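Local coordinates for putative short-chain dehydrogenase/reductase (Burkholderia xenovorans, PDB 5K9Z), which probably works as an NAD(P)-dependent oxidoreductase acting on CH-OH groups, as a member of the short-chain dehydrogenase/reductase family, at residues G123-Y126 with G127-A131; A167-G170 with L171-A175. One frame throughout, in Å; residues are numbered along the deposited sequence.

Interaction 1 (G123-Y126 with G127-A131); sequences GVFY and GIKHA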
loop_
_atom_site.group_PDB
_atom_site.type_symbol
_atom_site.label_atom_id
_atom_site.label_comp_id
_atom_site.label_asym_id
_atom_site.label_seq_id
_atom_site.Cartn_x
_atom_site.Cartn_y
_atom_site.Cartn_z
ATOM N N GLY C 123 9.389 -20.154 -9.242
ATOM C CA GLY C 123 9.117 -20.123 -10.672
ATOM C C GLY C 123 9.298 -18.741 -11.277
ATOM O O GLY C 123 9.722 -18.601 -12.431
ATOM N N VAL C 124 8.953 -17.704 -10.522
ATOM C CA VAL C 124 9.157 -16.341 -11.022
ATOM C C VAL C 124 10.642 -16.004 -11.066
ATOM O O VAL C 124 11.125 -15.378 -12.020
ATOM C CB VAL C 124 8.376 -15.338 -10.164
ATOM C CG1 VAL C 124 8.705 -13.927 -10.593
ATOM C CG2 VAL C 124 6.896 -15.620 -10.267
ATOM N N PHE C 125 11.384 -16.380 -10.017
ATOM C CA PHE C 125 12.832 -16.172 -10.010
ATOM C C PHE C 125 13.502 -16.856 -11.199
ATOM O O PHE C 125 14.337 -16.249 -11.890
ATOM C CB PHE C 125 13.432 -16.663 -8.692
ATOM C CG PHE C 125 14.925 -16.906 -8.757
ATOM C CD1 PHE C 125 15.806 -15.871 -9.035
ATOM C CD2 PHE C 125 15.438 -18.168 -8.520
ATOM C CE1 PHE C 125 17.180 -16.106 -9.091
ATOM C CE2 PHE C 125 16.809 -18.413 -8.576
ATOM C CZ PHE C 125 17.675 -17.385 -8.856
ATOM N N TYR C 126 13.160 -18.125 -11.446
ATOM C CA TYR C 126 13.766 -18.835 -12.573
ATOM C C TYR C 126 13.420 -18.150 -13.887
ATOM O O TYR C 126 14.278 -18.000 -14.764
ATOM C CB TYR C 126 13.297 -20.297 -12.625
ATOM C CG TYR C 126 13.547 -21.132 -11.385
ATOM C CD1 TYR C 126 14.675 -20.937 -10.598
ATOM C CD2 TYR C 126 12.629 -22.103 -10.985
ATOM C CE1 TYR C 126 14.892 -21.680 -9.461
ATOM C CE2 TYR C 126 12.849 -22.879 -9.841
ATOM C CZ TYR C 126 13.973 -22.653 -9.085
ATOM O OH TYR C 126 14.189 -23.395 -7.951
ATOM N N GLY C 127 12.163 -17.715 -14.032
ATOM C CA GLY C 127 11.761 -17.037 -15.252
ATOM C C GLY C 127 12.474 -15.711 -15.452
ATOM O O GLY C 127 12.888 -15.377 -16.562
ATOM N N ILE C 128 12.613 -14.920 -14.388
ATOM C CA ILE C 128 13.350 -13.666 -14.528
ATOM C C ILE C 128 14.805 -13.965 -14.863
ATOM O O ILE C 128 15.389 -13.379 -15.781
ATOM C CB ILE C 128 13.228 -12.812 -13.253
ATOM C CG1 ILE C 128 11.769 -12.383 -13.033
ATOM C CG2 ILE C 128 14.149 -11.551 -13.341
ATOM C CD1 ILE C 128 11.554 -11.693 -11.716
ATOM N N LYS C 129 15.399 -14.906 -14.140
ATOM C CA LYS C 129 16.806 -15.231 -14.367
ATOM C C LYS C 129 17.060 -15.605 -15.824
ATOM O O LYS C 129 17.915 -15.013 -16.488
ATOM C CB LYS C 129 17.236 -16.355 -13.431
ATOM C CG LYS C 129 18.633 -16.912 -13.727
ATOM C CD LYS C 129 18.962 -18.009 -12.733
ATOM C CE LYS C 129 20.249 -18.756 -13.118
ATOM N NZ LYS C 129 20.511 -19.860 -12.151
ATOM N N HIS C 130 16.311 -16.575 -16.351
ATOM C CA HIS C 130 16.637 -17.083 -17.682
ATOM C C HIS C 130 16.129 -16.186 -18.804
ATOM O O HIS C 130 16.799 -16.060 -19.833
ATOM C CB HIS C 130 16.163 -18.523 -17.810
ATOM C CG HIS C 130 16.931 -19.434 -16.909
ATOM N ND1 HIS C 130 18.185 -19.910 -17.237
ATOM C CD2 HIS C 130 16.683 -19.860 -15.647
ATOM C CE1 HIS C 130 18.658 -20.630 -16.237
ATOM N NE2 HIS C 130 17.765 -20.620 -15.259
ATOM N N ALA C 131 14.970 -15.540 -18.640
ATOM C CA ALA C 131 14.568 -14.551 -19.641
ATOM C C ALA C 131 15.584 -13.411 -19.725
ATOM O O ALA C 131 15.947 -12.961 -20.820
ATOM C CB ALA C 131 13.171 -13.998 -19.323
#
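Val-124 and Ile-128, one helical turn apart, run side by side in the same direction, with Val-124 CG1 3.8 Å from Ile-128 CD1. Two torsions bring these methyls together. In Val-124 the CG1 branch lies anti to the backbone N (chi1 174°), while Ile-128 keeps CG1 beside its own N (chi1 -64°) and extends from there to CD1. That path carries Ile-128 CG1 back over the preceding turn, to 3.2 Å from Val-124 O, the same oxygen that accepts the Ile-128 N-H at 2.8 Å. The bond is nearly straight, 165° at the hydrogen, and the next two, Lys-129 N to Phe-125 O and His-130 N to Tyr-126 O, are about as straight. Gly-127 N to Gly-123 O is longer at 3.1 Å. This unbroken i to i+4 pattern belongs to helix 110-138, one of the helices flanking the parallel sheet of the Rossmann-type fold of this family. Its Val-124/Ile-128 side faces the sheet and helix 159-179, and both residues touch Asn-94 of strand 91-94. On another side of the helix, the extended lysine chain slants past the Phe-125 ring, with Lys-129 CD 4.1 Å from Phe-125 CZ, and its amine goes on to a salt bridge with Glu-72. The His-130 ring brings its edge to the helix backbone, CD2 lying 3.2 Å from Tyr-126 O near the ring plane, and Lys-129 CG lies above one face, offset toward the rim. Glu-72 accepts a hydrogen bond from His-130 NE2 as well, so one carboxylate oxygen, OE2, engages both side chains, while ND1 is hydrogen-bonded to a glycerol, probably from the crystallisation liquor.

Interaction 2 (A167-G170 with L171-A175); sequences AVIG and LTRSA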
loop_
_atom_site.group_PDB
_atom_site.type_symbol
_atom_site.label_atom_id
_atom_site.label_comp_id
_atom_site.label_asym_id
_atom_site.label_seq_id
_atom_site.Cartn_x
_atom_site.Cartn_y
_atom_site.Cartn_z
ATOM N N ALA C 167 6.682 -11.396 -2.217
ATOM C CA ALA C 167 8.043 -11.673 -2.662
ATOM C C ALA C 167 8.217 -11.417 -4.161
ATOM O O ALA C 167 9.273 -10.929 -4.596
ATOM C CB ALA C 167 8.419 -13.117 -2.295
ATOM N N VAL C 168 7.196 -11.752 -4.962
ATOM C CA VAL C 168 7.221 -11.511 -6.409
ATOM C C VAL C 168 7.314 -10.015 -6.705
ATOM O O VAL C 168 8.049 -9.582 -7.604
ATOM C CB VAL C 168 5.975 -12.135 -7.072
ATOM C CG1 VAL C 168 5.781 -11.612 -8.479
ATOM C CG2 VAL C 168 6.061 -13.693 -7.073
ATOM N N ILE C 169 6.574 -9.200 -5.962
ATOM C CA ILE C 169 6.694 -7.759 -6.147
ATOM C C ILE C 169 8.081 -7.278 -5.726
ATOM O O ILE C 169 8.694 -6.451 -6.408
ATOM C CB ILE C 169 5.558 -7.040 -5.400
ATOM C CG1 ILE C 169 4.243 -7.295 -6.145
ATOM C CG2 ILE C 169 5.852 -5.535 -5.269
ATOM C CD1 ILE C 169 3.013 -6.712 -5.482
ATOM N N GLY C 170 8.629 -7.821 -4.636
ATOM C CA GLY C 170 9.986 -7.435 -4.250
ATOM C C GLY C 170 11.036 -7.855 -5.271
ATOM O O GLY C 170 11.953 -7.091 -5.597
ATOM N N LEU C 171 10.916 -9.077 -5.787
ATOM C CA LEU C 171 11.843 -9.537 -6.813
ATOM C C LEU C 171 11.683 -8.725 -8.091
ATOM O O LEU C 171 12.670 -8.436 -8.778
ATOM C CB LEU C 171 11.602 -11.012 -7.097
ATOM C CG LEU C 171 12.500 -11.688 -8.115
ATOM C CD1 LEU C 171 13.968 -11.480 -7.772
ATOM C CD2 LEU C 171 12.151 -13.151 -8.133
ATOM N N THR C 172 10.444 -8.366 -8.432
ATOM C CA THR C 172 10.203 -7.476 -9.569
ATOM C C THR C 172 10.987 -6.170 -9.424
ATOM O O THR C 172 11.680 -5.736 -10.353
ATOM C CB THR C 172 8.703 -7.180 -9.696
ATOM O OG1 THR C 172 7.986 -8.381 -10.024
ATOM C CG2 THR C 172 8.469 -6.156 -10.786
ATOM N N ARG C 173 10.882 -5.534 -8.257
ATOM C CA ARG C 173 11.579 -4.278 -8.010
ATOM C C ARG C 173 13.088 -4.480 -7.988
ATOM O O ARG C 173 13.845 -3.630 -8.477
ATOM C CB ARG C 173 11.123 -3.692 -6.681
ATOM C CG ARG C 173 9.664 -3.277 -6.669
ATOM C CD ARG C 173 9.168 -3.131 -5.250
ATOM N NE ARG C 173 7.780 -2.653 -5.220
ATOM C CZ ARG C 173 7.086 -2.494 -4.103
ATOM N NH1 ARG C 173 7.651 -2.783 -2.938
ATOM N NH2 ARG C 173 5.837 -2.043 -4.151
ATOM N N SER C 174 13.533 -5.578 -7.381
ATOM C CA SER C 174 14.959 -5.830 -7.229
ATOM C C SER C 174 15.602 -6.088 -8.581
ATOM O O SER C 174 16.633 -5.489 -8.923
ATOM C CB SER C 174 15.164 -7.017 -6.288
ATOM O OG SER C 174 16.516 -7.153 -5.909
ATOM N N ALA C 175 14.984 -6.965 -9.373
ATOM C CA ALA C 175 15.499 -7.270 -10.706
ATOM C C ALA C 175 15.508 -6.033 -11.589
ATOM O O ALA C 175 16.443 -5.827 -12.375
ATOM C CB ALA C 175 14.673 -8.385 -11.349
#
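Leu-171 meets Ala-167 through the backbone: its N-H reaches Ala-167 O at 2.7 Å, and its CB lies close to that same oxygen. From there CG swings anti to the backbone N (chi1 -178°), carrying the isobutyl end away from the preceding turn. Thr-172 binds that turn twice. Its N-H donates to Val-168 O at 2.8 Å, and its hydroxyl OG1 donates to the same oxygen at 2.7 Å, the two donors arriving from opposite faces of the carbonyl plane. The hydroxyl can bend back this way because OG1 stands beside the threonine N (chi1 -65°); the buried side chain thus has a partner for its polar atom within its own helix, which probably holds its rotation. Arg-173 forms the next backbone bond, to Ile-169 O at 3.0 Å. Ile-169 is modelled in two conformers; in the one described here the two side chains run alongside each other and Ile-169 CG2 sits over one face of the guanidinium, offset toward its rim and 3.5 Å from both Arg-173 NE and Arg-173 CZ, but this methyl contact is doubtful for the other conformer. Ser-174 adds an N-H bond to Gly-170 O at 2.8 Å, with its CB also near that carbonyl. Ala-175 continues the pattern with its N-H to Leu-171 O. All of this lies in helix 159-179, the crossover helix of the beta-alpha-beta unit between strands 141-146 and 184-191. Thr-172 packs on Val-186 and Ala-188 of strand 184-191, whereas Ala-167, Val-168 and Leu-171 turn against helix 110-138.

From the N terminus, the chain first meets interaction 1 in helix 110-138, then passes through strand 141-146 before interaction 2 in helix 159-179. The two are in series, neither nesting nor crossing, and because each joins adjoining turns of one helix, neither closes a loop. Their centres are 11 Å apart, and direct packing joins them: Phe-125 CA approaches Leu-171 CD2 to 3.6 Å, Ile-128 CD1 lies 3.7 Å from Leu-171 CG, and Val-124 CG2 is 3.8 Å from Val-168 CG2. Leu-171 therefore contacts two residues of 123-131, tying together the helices on either side of strand 141-146 in the chain.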